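Long-range contacts in uncharacterized protein (Starkeya novella, PDB 5I20), which transports a broad range of amino acids, among them L-threonine, L-methionine, L-lysine and L-glutamate, across the cell inner membrane: residues Leu96-Leu107 against Val122-Val133; His79-Lys87 against Gly152-Ala160. One frame throughout, in Å; residues are numbered along the deposited sequence.

Interaction 1: Leu96-Leu107 against Val122-Val133; sequences LVAYLWPLLIVL and VAGALMGLAGTV. With OLC ((2R)-2,3-dihydroxypropyl (9Z)-octadec-9-enoate), chain G.
L103 and V106 close on the small methyl of A125 in an antiparallel pair of transmembrane helices from the basket-shaped fold of this DMT-superfamily transporter. Helices 101-107 and 122-133 run at 174° with their axes 9.4 Å apart, and the side chains that meet are apolar. A125 CB receives L103 CD1 at 3.8 Å and V106 CG2 at 3.8 Å, so alanine suits a spot where two branched neighbours converge. L103 stretches to its partners because its CG stands opposite the backbone N (chi1 176°). Its second branch, CD2, meets L129 CD2 at 4.2 Å, and L100 CD2 comes to that same L129 methyl at 3.9 Å. Toward the other end of the joint, L96 CD1 reaches V133 CG2 at 3.9 Å, while T132 CG2 lies against Y99 CB.

The transmembrane helix is interrupted at Y99 and L100, where Y99 leaves the helical conformation, and P102, having no N-H, suits the start of a new helical turn. Y245 OH bonds to Y99 O, the carbonyl against which L129 CD1 also packs. Behind this break W101 is turned from helix 122-133 to the bound monoolein, its NE1 lying 3.2 Å from OLC C12. P102 CD lies over the rim of one face of the indole and OLC C10 over the rim of the opposite one, while W101 NE1 itself sits above the rim of one face of the Y99 ring. Without the indole, as with an alanine here, the Y99 ring would probably lose the group resting on it and a gap would open beside the lipid tail. On the partner helix, T132 OG1 turns back to G128 O at 2.9 Å, tilted 31° from the carbonyl plane and on the face opposite T132 N.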
loop_
_atom_site.group_PDB
_atom_site.type_symbol
_atom_site.label_atom_id
_atom_site.label_comp_id
_atom_site.label_asym_id
_atom_site.label_seq_id
_atom_site.Cartn_x
_atom_site.Cartn_y
_atom_site.Cartn_z
ATOM N N LEU A 96 8.585 -6.282 -6.808
ATOM C CA LEU A 96 9.100 -7.199 -5.800
ATOM C C LEU A 96 9.938 -6.465 -4.755
ATOM O O LEU A 96 9.807 -6.722 -3.560
ATOM C CB LEU A 96 9.932 -8.312 -6.444
ATOM C CG LEU A 96 10.542 -9.294 -5.438
ATOM C CD1 LEU A 96 9.447 -9.985 -4.633
ATOM C CD2 LEU A 96 11.443 -10.320 -6.109
ATOM N N VAL A 97 10.804 -5.557 -5.201
ATOM C CA VAL A 97 11.642 -4.808 -4.270
ATOM C C VAL A 97 10.773 -3.924 -3.377
ATOM O O VAL A 97 10.947 -3.909 -2.157
ATOM C CB VAL A 97 12.696 -3.949 -5.006
ATOM C CG1 VAL A 97 13.403 -3.014 -4.034
ATOM C CG2 VAL A 97 13.711 -4.841 -5.702
ATOM N N ALA A 98 9.824 -3.210 -3.977
ATOM C CA ALA A 98 8.893 -2.386 -3.208
ATOM C C ALA A 98 8.105 -3.208 -2.189
ATOM O O ALA A 98 7.791 -2.720 -1.102
ATOM C CB ALA A 98 7.935 -1.649 -4.139
ATOM N N TYR A 99 7.796 -4.457 -2.527
ATOM C CA TYR A 99 6.985 -5.282 -1.633
ATOM C C TYR A 99 7.806 -5.923 -0.518
ATOM O O TYR A 99 7.407 -6.926 0.076
ATOM C CB TYR A 99 6.218 -6.348 -2.419
ATOM C CG TYR A 99 4.730 -6.088 -2.389
ATOM C CD1 TYR A 99 3.989 -6.349 -1.244
ATOM C CD2 TYR A 99 4.073 -5.550 -3.486
ATOM C CE1 TYR A 99 2.632 -6.099 -1.196
ATOM C CE2 TYR A 99 2.711 -5.297 -3.449
ATOM C CZ TYR A 99 1.997 -5.574 -2.301
ATOM O OH TYR A 99 0.645 -5.327 -2.252
ATOM N N LEU A 100 8.953 -5.317 -0.234
ATOM C CA LEU A 100 9.646 -5.550 1.018
ATOM C C LEU A 100 8.965 -4.768 2.137
ATOM O O LEU A 100 9.233 -5.008 3.314
ATOM C CB LEU A 100 11.119 -5.145 0.914
ATOM C CG LEU A 100 12.034 -6.130 0.189
ATOM C CD1 LEU A 100 13.388 -5.501 -0.100
ATOM C CD2 LEU A 100 12.194 -7.394 1.016
ATOM N N TRP A 101 8.078 -3.842 1.776
ATOM C CA TRP A 101 7.488 -2.952 2.779
ATOM C C TRP A 101 6.648 -3.643 3.864
ATOM O O TRP A 101 6.600 -3.146 4.988
ATOM C CB TRP A 101 6.655 -1.838 2.113
ATOM C CG TRP A 101 5.334 -2.203 1.465
ATOM C CD1 TRP A 101 5.110 -2.414 0.135
ATOM C CD2 TRP A 101 4.052 -2.339 2.110
ATOM N NE1 TRP A 101 3.784 -2.696 -0.087
ATOM C CE2 TRP A 101 3.111 -2.655 1.105
ATOM C CE3 TRP A 101 3.614 -2.242 3.435
ATOM C CZ2 TRP A 101 1.758 -2.869 1.383
ATOM C CZ3 TRP A 101 2.264 -2.455 3.710
ATOM C CH2 TRP A 101 1.356 -2.764 2.687
ATOM N N PRO A 102 5.987 -4.775 3.556
ATOM C CA PRO A 102 5.290 -5.377 4.700
ATOM C C PRO A 102 6.253 -5.934 5.749
ATOM O O PRO A 102 5.985 -5.807 6.944
ATOM C CB PRO A 102 4.467 -6.499 4.061
ATOM C CG PRO A 102 4.273 -6.061 2.646
ATOM C CD PRO A 102 5.566 -5.390 2.283
ATOM N N LEU A 103 7.357 -6.531 5.308
ATOM C CA LEU A 103 8.382 -7.023 6.224
ATOM C C LEU A 103 8.994 -5.871 7.020
ATOM O O LEU A 103 9.272 -6.003 8.210
ATOM C CB LEU A 103 9.470 -7.777 5.454
ATOM C CG LEU A 103 10.676 -8.290 6.249
ATOM C CD1 LEU A 103 10.238 -9.266 7.333
ATOM C CD2 LEU A 103 11.693 -8.943 5.316
ATOM N N LEU A 104 9.189 -4.738 6.357
ATOM C CA LEU A 104 9.780 -3.566 6.991
ATOM C C LEU A 104 8.897 -3.031 8.112
ATOM O O LEU A 104 9.393 -2.646 9.169
ATOM C CB LEU A 104 10.039 -2.473 5.952
ATOM C CG LEU A 104 11.146 -2.770 4.940
ATOM C CD1 LEU A 104 11.303 -1.633 3.944
ATOM C CD2 LEU A 104 12.461 -3.045 5.661
ATOM N N ILE A 105 7.589 -3.010 7.876
ATOM C CA ILE A 105 6.637 -2.593 8.897
ATOM C C ILE A 105 6.717 -3.503 10.125
ATOM O O ILE A 105 6.743 -3.022 11.260
ATOM C CB ILE A 105 5.190 -2.578 8.348
ATOM C CG1 ILE A 105 5.003 -1.391 7.397
ATOM C CG2 ILE A 105 4.177 -2.514 9.479
ATOM C CD1 ILE A 105 3.606 -1.260 6.842
ATOM N N VAL A 106 6.766 -4.812 9.893
ATOM C CA VAL A 106 6.891 -5.774 10.984
ATOM C C VAL A 106 8.164 -5.507 11.782
ATOM O O VAL A 106 8.124 -5.408 13.007
ATOM C CB VAL A 106 6.902 -7.231 10.471
ATOM C CG1 VAL A 106 7.190 -8.196 11.614
ATOM C CG2 VAL A 106 5.579 -7.574 9.801
ATOM N N LEU A 107 9.285 -5.373 11.080
ATOM C CA LEU A 107 10.564 -5.090 11.723
ATOM C C LEU A 107 10.572 -3.725 12.422
ATOM O O LEU A 107 11.065 -3.603 13.543
ATOM C CB LEU A 107 11.703 -5.170 10.698
ATOM C CG LEU A 107 11.976 -6.560 10.107
ATOM C CD1 LEU A 107 13.027 -6.504 9.005
ATOM C CD2 LEU A 107 12.395 -7.535 11.201
ATOM N N VAL A 122 7.682 -12.179 12.757
ATOM C CA VAL A 122 8.748 -12.131 11.764
ATOM C C VAL A 122 8.668 -13.335 10.823
ATOM O O VAL A 122 8.793 -13.191 9.608
ATOM C CB VAL A 122 10.135 -12.072 12.439
ATOM C CG1 VAL A 122 11.247 -12.215 11.411
ATOM C CG2 VAL A 122 10.283 -10.769 13.214
ATOM N N ALA A 123 8.439 -14.516 11.389
ATOM C CA ALA A 123 8.288 -15.729 10.592
ATOM C C ALA A 123 7.074 -15.645 9.669
ATOM O O ALA A 123 7.117 -16.113 8.534
ATOM C CB ALA A 123 8.175 -16.937 11.492
ATOM N N GLY A 124 5.992 -15.054 10.164
ATOM C CA GLY A 124 4.787 -14.883 9.372
ATOM C C GLY A 124 5.039 -13.969 8.190
ATOM O O GLY A 124 4.591 -14.238 7.077
ATOM N N ALA A 125 5.775 -12.889 8.438
ATOM C CA ALA A 125 6.144 -11.951 7.388
ATOM C C ALA A 125 7.048 -12.601 6.342
ATOM O O ALA A 125 6.896 -12.357 5.144
ATOM C CB ALA A 125 6.827 -10.730 7.991
ATOM N N LEU A 126 7.985 -13.429 6.796
ATOM C CA LEU A 126 8.935 -14.068 5.894
ATOM C C LEU A 126 8.238 -15.069 4.973
ATOM O O LEU A 126 8.614 -15.217 3.811
ATOM C CB LEU A 126 10.051 -14.753 6.685
ATOM C CG LEU A 126 10.995 -13.770 7.384
ATOM C CD1 LEU A 126 11.922 -14.486 8.362
ATOM C CD2 LEU A 126 11.789 -12.970 6.362
ATOM N N MET A 127 7.218 -15.742 5.501
ATOM C CA MET A 127 6.422 -16.678 4.720
ATOM C C MET A 127 5.595 -15.935 3.676
ATOM O O MET A 127 5.430 -16.406 2.548
ATOM C CB MET A 127 5.508 -17.502 5.634
ATOM C CG MET A 127 6.252 -18.451 6.563
ATOM S SD MET A 127 5.185 -19.185 7.824
ATOM C CE MET A 127 4.060 -20.148 6.808
ATOM N N GLY A 128 5.079 -14.772 4.064
ATOM C CA GLY A 128 4.324 -13.931 3.154
ATOM C C GLY A 128 5.199 -13.381 2.044
ATOM O O GLY A 128 4.783 -13.321 0.888
ATOM N N LEU A 129 6.419 -12.977 2.393
ATOM C CA LEU A 129 7.371 -12.515 1.391
ATOM C C LEU A 129 7.722 -13.664 0.456
ATOM O O LEU A 129 7.857 -13.474 -0.752
ATOM C CB LEU A 129 8.638 -11.951 2.039
ATOM C CG LEU A 129 9.728 -11.513 1.051
ATOM C CD1 LEU A 129 9.203 -10.439 0.101
ATOM C CD2 LEU A 129 10.981 -11.029 1.769
ATOM N N ALA A 130 7.856 -14.860 1.027
ATOM C CA ALA A 130 8.162 -16.056 0.247
ATOM C C ALA A 130 7.081 -16.325 -0.804
ATOM O O ALA A 130 7.386 -16.689 -1.943
ATOM C CB ALA A 130 8.317 -17.257 1.164
ATOM N N GLY A 131 5.824 -16.145 -0.415
ATOM C CA GLY A 131 4.709 -16.356 -1.320
ATOM C C GLY A 131 4.695 -15.321 -2.427
ATOM O O GLY A 131 4.374 -15.626 -3.574
ATOM N N THR A 132 5.056 -14.092 -2.076
ATOM C CA THR A 132 5.102 -12.994 -3.029
ATOM C C THR A 132 6.194 -13.228 -4.070
ATOM O O THR A 132 5.995 -12.958 -5.254
ATOM C CB THR A 132 5.332 -11.649 -2.309
ATOM O OG1 THR A 132 4.311 -11.460 -1.324
ATOM C CG2 THR A 132 5.291 -10.490 -3.288
ATOM N N VAL A 133 7.340 -13.740 -3.623
ATOM C CA VAL A 133 8.448 -14.066 -4.518
ATOM C C VAL A 133 8.053 -15.134 -5.540
ATOM O O VAL A 133 8.335 -15.004 -6.735
ATOM C CB VAL A 133 9.687 -14.552 -3.729
ATOM C CG1 VAL A 133 10.731 -15.151 -4.665
ATOM C CG2 VAL A 133 10.283 -13.412 -2.920
HETATM C C10 OLC G . 0.942 0.372 -0.392
HETATM C C9 OLC G . -0.441 0.899 -0.553
HETATM C C11 OLC G . 2.075 1.101 -1.025
HETATM C C8 OLC G . -0.682 2.129 -1.358
HETATM C C16 OLC G . 3.316 -1.795 -4.979
HETATM C C12 OLC G . 3.161 0.142 -1.374
HETATM C C7 OLC G . -1.199 1.774 -2.711
HETATM C C15 OLC G . 3.918 -0.459 -4.692
HETATM C C13 OLC G . 3.940 0.674 -2.529
HETATM C C6 OLC G . -1.475 3.020 -3.485
HETATM C C14 OLC G . 4.508 -0.454 -3.321
HETATM C C5 OLC G . -0.668 3.022 -4.739
HETATM C C4 OLC G . -1.217 4.026 -5.697
HETATM C C3 OLC G . -0.538 3.885 -7.018
HETATM C C2 OLC G . -1.227 4.742 -8.026
#

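Interaction 2: His79-Lys87 against Gly152-Ala160; sequences HFFYFSALK and GYLAAAACA. With OLC ((2R)-2,3-dihydroxypropyl (9Z)-octadec-9-enoate), chain G.
F80 O is gripped by two donors of its own helix, S84 N and S84 OG, the hydroxyl at 2.9 Å from the face opposite the amide. This lets serine sit in an apolar transmembrane helix with its OH occupied, its CB resting against A155. Helix 79-87, from the first EamA range, and helix 152-160, from the second, cross at -158° with axes only 7.5 Å apart, joining the two. Glycine and alanine make such closeness possible: the CA atoms of A85 and G152 are 4.1 Å apart, A85 CB lies 3.3 Å from G152 O, and A155 CB approaches F81 O equally closely. A CB on G152 would come within 3.3 Å of A85 O, so glycine suits that place. A85 CB also packs on A156 CB.

The rings of F81 and Y82 flank this tight seam. A158 CB forms a CH-pi contact over a face of the F81 ring, 4.2 Å from its centroid and 26° off the normal. C159 SG touches Y82 CB at 3.6 Å and meets the ring obliquely, a Cys sulfur-aromatic contact. With its CG anti to the backbone N (chi1 -171°), the Y82 ring stands between OLC C15, 3.6 Å above one face, and L86 CD1 over the other. Cohesion across the seam thus rests on close fit rather than on directional bonds, which is why small residues suit the crossing.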
loop_
_atom_site.group_PDB
_atom_site.type_symbol
_atom_site.label_atom_id
_atom_site.label_comp_id
_atom_site.label_asym_id
_atom_site.label_seq_id
_atom_site.Cartn_x
_atom_site.Cartn_y
_atom_site.Cartn_z
ATOM N N HIS A 79 5.162 7.499 -3.476
ATOM C CA HIS A 79 4.617 7.597 -4.831
ATOM C C HIS A 79 5.667 8.037 -5.850
ATOM O O HIS A 79 5.798 7.439 -6.916
ATOM C CB HIS A 79 3.445 8.576 -4.863
ATOM C CG HIS A 79 2.104 7.920 -4.781
ATOM N ND1 HIS A 79 1.468 7.674 -3.583
ATOM C CD2 HIS A 79 1.276 7.462 -5.749
ATOM C CE1 HIS A 79 0.307 7.089 -3.817
ATOM N NE2 HIS A 79 0.164 6.951 -5.123
ATOM N N PHE A 80 6.401 9.092 -5.517
ATOM C CA PHE A 80 7.404 9.663 -6.412
ATOM C C PHE A 80 8.526 8.678 -6.723
ATOM O O PHE A 80 8.973 8.575 -7.865
ATOM C CB PHE A 80 7.987 10.941 -5.802
ATOM C CG PHE A 80 9.101 11.553 -6.607
ATOM C CD1 PHE A 80 8.819 12.387 -7.675
ATOM C CD2 PHE A 80 10.428 11.305 -6.288
ATOM C CE1 PHE A 80 9.839 12.958 -8.417
ATOM C CE2 PHE A 80 11.451 11.872 -7.025
ATOM C CZ PHE A 80 11.157 12.700 -8.090
ATOM N N PHE A 81 8.982 7.960 -5.702
ATOM C CA PHE A 81 10.102 7.039 -5.864
ATOM C C PHE A 81 9.681 5.749 -6.556
ATOM O O PHE A 81 10.483 5.113 -7.237
ATOM C CB PHE A 81 10.744 6.732 -4.510
ATOM C CG PHE A 81 11.686 7.801 -4.035
ATOM C CD1 PHE A 81 12.983 7.862 -4.516
ATOM C CD2 PHE A 81 11.271 8.752 -3.117
ATOM C CE1 PHE A 81 13.850 8.847 -4.084
ATOM C CE2 PHE A 81 12.133 9.739 -2.682
ATOM C CZ PHE A 81 13.423 9.786 -3.166
ATOM N N TYR A 82 8.422 5.363 -6.392
ATOM C CA TYR A 82 7.933 4.170 -7.064
ATOM C C TYR A 82 7.726 4.439 -8.553
ATOM O O TYR A 82 7.980 3.572 -9.390
ATOM C CB TYR A 82 6.640 3.671 -6.426
ATOM C CG TYR A 82 6.216 2.326 -6.959
ATOM C CD1 TYR A 82 7.023 1.209 -6.790
ATOM C CD2 TYR A 82 5.016 2.173 -7.640
ATOM C CE1 TYR A 82 6.647 -0.025 -7.281
ATOM C CE2 TYR A 82 4.630 0.942 -8.135
ATOM C CZ TYR A 82 5.449 -0.153 -7.953
ATOM O OH TYR A 82 5.068 -1.379 -8.444
ATOM N N PHE A 83 7.272 5.646 -8.880
ATOM C CA PHE A 83 7.120 6.044 -10.277
ATOM C C PHE A 83 8.486 6.131 -10.949
ATOM O O PHE A 83 8.634 5.805 -12.127
ATOM C CB PHE A 83 6.384 7.382 -10.391
ATOM C CG PHE A 83 4.966 7.336 -9.901
ATOM C CD1 PHE A 83 4.282 6.131 -9.823
ATOM C CD2 PHE A 83 4.313 8.496 -9.516
ATOM C CE1 PHE A 83 2.975 6.082 -9.368
ATOM C CE2 PHE A 83 3.008 8.455 -9.061
ATOM C CZ PHE A 83 2.338 7.246 -8.988
ATOM N N SER A 84 9.482 6.574 -10.186
ATOM C CA SER A 84 10.857 6.624 -10.662
ATOM C C SER A 84 11.403 5.216 -10.885
ATOM O O SER A 84 12.151 4.975 -11.828
ATOM C CB SER A 84 11.743 7.382 -9.670
ATOM O OG SER A 84 11.308 8.722 -9.518
ATOM N N ALA A 85 11.026 4.291 -10.010
ATOM C CA ALA A 85 11.456 2.903 -10.130
ATOM C C ALA A 85 10.910 2.266 -11.409
ATOM O O ALA A 85 11.602 1.492 -12.069
ATOM C CB ALA A 85 11.015 2.105 -8.907
ATOM N N LEU A 86 9.667 2.599 -11.748
ATOM C CA LEU A 86 9.027 2.102 -12.963
ATOM C C LEU A 86 9.694 2.667 -14.215
ATOM O O LEU A 86 9.650 2.062 -15.287
ATOM C CB LEU A 86 7.536 2.449 -12.961
ATOM C CG LEU A 86 6.543 1.420 -12.409
ATOM C CD1 LEU A 86 7.199 0.451 -11.442
ATOM C CD2 LEU A 86 5.371 2.126 -11.741
ATOM N N LYS A 87 10.309 3.834 -14.062
ATOM C CA LYS A 87 11.013 4.506 -15.144
ATOM C C LYS A 87 12.390 3.900 -15.386
ATOM O O LYS A 87 12.913 3.943 -16.501
ATOM C CB LYS A 87 11.156 5.996 -14.825
ATOM C CG LYS A 87 10.659 6.932 -15.907
ATOM C CD LYS A 87 10.836 8.383 -15.488
ATOM C CE LYS A 87 10.445 9.330 -16.607
ATOM N NZ LYS A 87 11.289 9.125 -17.816
ATOM N N GLY A 152 16.704 1.800 -10.436
ATOM C CA GLY A 152 15.291 1.535 -10.249
ATOM C C GLY A 152 15.012 0.711 -9.008
ATOM O O GLY A 152 14.019 0.935 -8.319
ATOM N N TYR A 153 15.888 -0.246 -8.721
ATOM C CA TYR A 153 15.733 -1.079 -7.534
ATOM C C TYR A 153 15.873 -0.233 -6.273
ATOM O O TYR A 153 15.146 -0.428 -5.298
ATOM C CB TYR A 153 16.764 -2.211 -7.519
ATOM C CG TYR A 153 16.787 -3.080 -8.757
ATOM C CD1 TYR A 153 15.629 -3.331 -9.486
ATOM C CD2 TYR A 153 17.972 -3.656 -9.193
ATOM C CE1 TYR A 153 15.658 -4.133 -10.621
ATOM C CE2 TYR A 153 18.011 -4.455 -10.319
ATOM C CZ TYR A 153 16.853 -4.692 -11.029
ATOM O OH TYR A 153 16.904 -5.487 -12.150
ATOM N N LEU A 154 16.811 0.710 -6.299
ATOM C CA LEU A 154 17.039 1.601 -5.164
ATOM C C LEU A 154 15.836 2.512 -4.944
ATOM O O LEU A 154 15.393 2.707 -3.811
ATOM C CB LEU A 154 18.308 2.431 -5.376
ATOM C CG LEU A 154 19.613 1.637 -5.470
ATOM C CD1 LEU A 154 20.793 2.557 -5.747
ATOM C CD2 LEU A 154 19.846 0.825 -4.204
ATOM N N ALA A 155 15.311 3.064 -6.034
ATOM C CA ALA A 155 14.089 3.859 -5.978
ATOM C C ALA A 155 12.949 3.023 -5.406
ATOM O O ALA A 155 12.189 3.485 -4.554
ATOM C CB ALA A 155 13.728 4.382 -7.361
ATOM N N ALA A 156 12.845 1.784 -5.876
ATOM C CA ALA A 156 11.830 0.864 -5.375
ATOM C C ALA A 156 12.051 0.563 -3.893
ATOM O O ALA A 156 11.093 0.404 -3.135
ATOM C CB ALA A 156 11.826 -0.423 -6.191
ATOM N N ALA A 157 13.313 0.488 -3.481
ATOM C CA ALA A 157 13.630 0.271 -2.073
ATOM C C ALA A 157 13.303 1.509 -1.245
ATOM O O ALA A 157 12.841 1.401 -0.110
ATOM C CB ALA A 157 15.095 -0.109 -1.906
ATOM N N ALA A 158 13.553 2.684 -1.816
ATOM C CA ALA A 158 13.250 3.947 -1.144
ATOM C C ALA A 158 11.752 4.066 -0.901
ATOM O O ALA A 158 11.311 4.501 0.162
ATOM C CB ALA A 158 13.752 5.130 -1.969
ATOM N N CYS A 159 10.984 3.676 -1.910
ATOM C CA CYS A 159 9.531 3.628 -1.838
ATOM C C CYS A 159 9.057 2.757 -0.679
ATOM O O CYS A 159 8.183 3.153 0.095
ATOM C CB CYS A 159 8.972 3.105 -3.166
ATOM S SG CYS A 159 7.292 2.487 -3.101
ATOM N N ALA A 160 9.650 1.573 -0.563
ATOM C CA ALA A 160 9.287 0.621 0.483
ATOM C C ALA A 160 9.555 1.173 1.878
ATOM O O ALA A 160 8.727 1.025 2.780
ATOM C CB ALA A 160 10.038 -0.692 0.285
HETATM C C10 OLC G . 0.942 0.372 -0.392
HETATM C C9 OLC G . -0.441 0.899 -0.553
HETATM C C11 OLC G . 2.075 1.101 -1.025
HETATM C C8 OLC G . -0.682 2.129 -1.358
HETATM C C16 OLC G . 3.316 -1.795 -4.979
HETATM C C12 OLC G . 3.161 0.142 -1.374
HETATM C C7 OLC G . -1.199 1.774 -2.711
HETATM C C15 OLC G . 3.918 -0.459 -4.692
HETATM C C13 OLC G . 3.940 0.674 -2.529
HETATM C C6 OLC G . -1.475 3.020 -3.485
HETATM C C14 OLC G . 4.508 -0.454 -3.321
HETATM C C5 OLC G . -0.668 3.022 -4.739
HETATM C C4 OLC G . -1.217 4.026 -5.697
HETATM C C3 OLC G . -0.538 3.885 -7.018
HETATM C C2 OLC G . -1.227 4.742 -8.026
#

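In the fold
Interactions 1 and 2 have centres about 17 Å apart, yet they touch directly: A98 O lies 3.3 Å from A160 CB, and V97 CG1 lies 3.5 Å from A157 N. Helix 150-169 packs against both helix 91-98 and helix 65-88, A156 touching V97 of the one and A85 of the other. Interaction 1 lies within the first EamA region, whereas interaction 2 joins the first to the second. Both line the same monoolein: W101 and Y99 from interaction 1, and H79, Y82 and C159 from interaction 2, meet its hydrocarbon tail. The lipid probably lies in or beside the large central cavity where YddG binds its varied substrates.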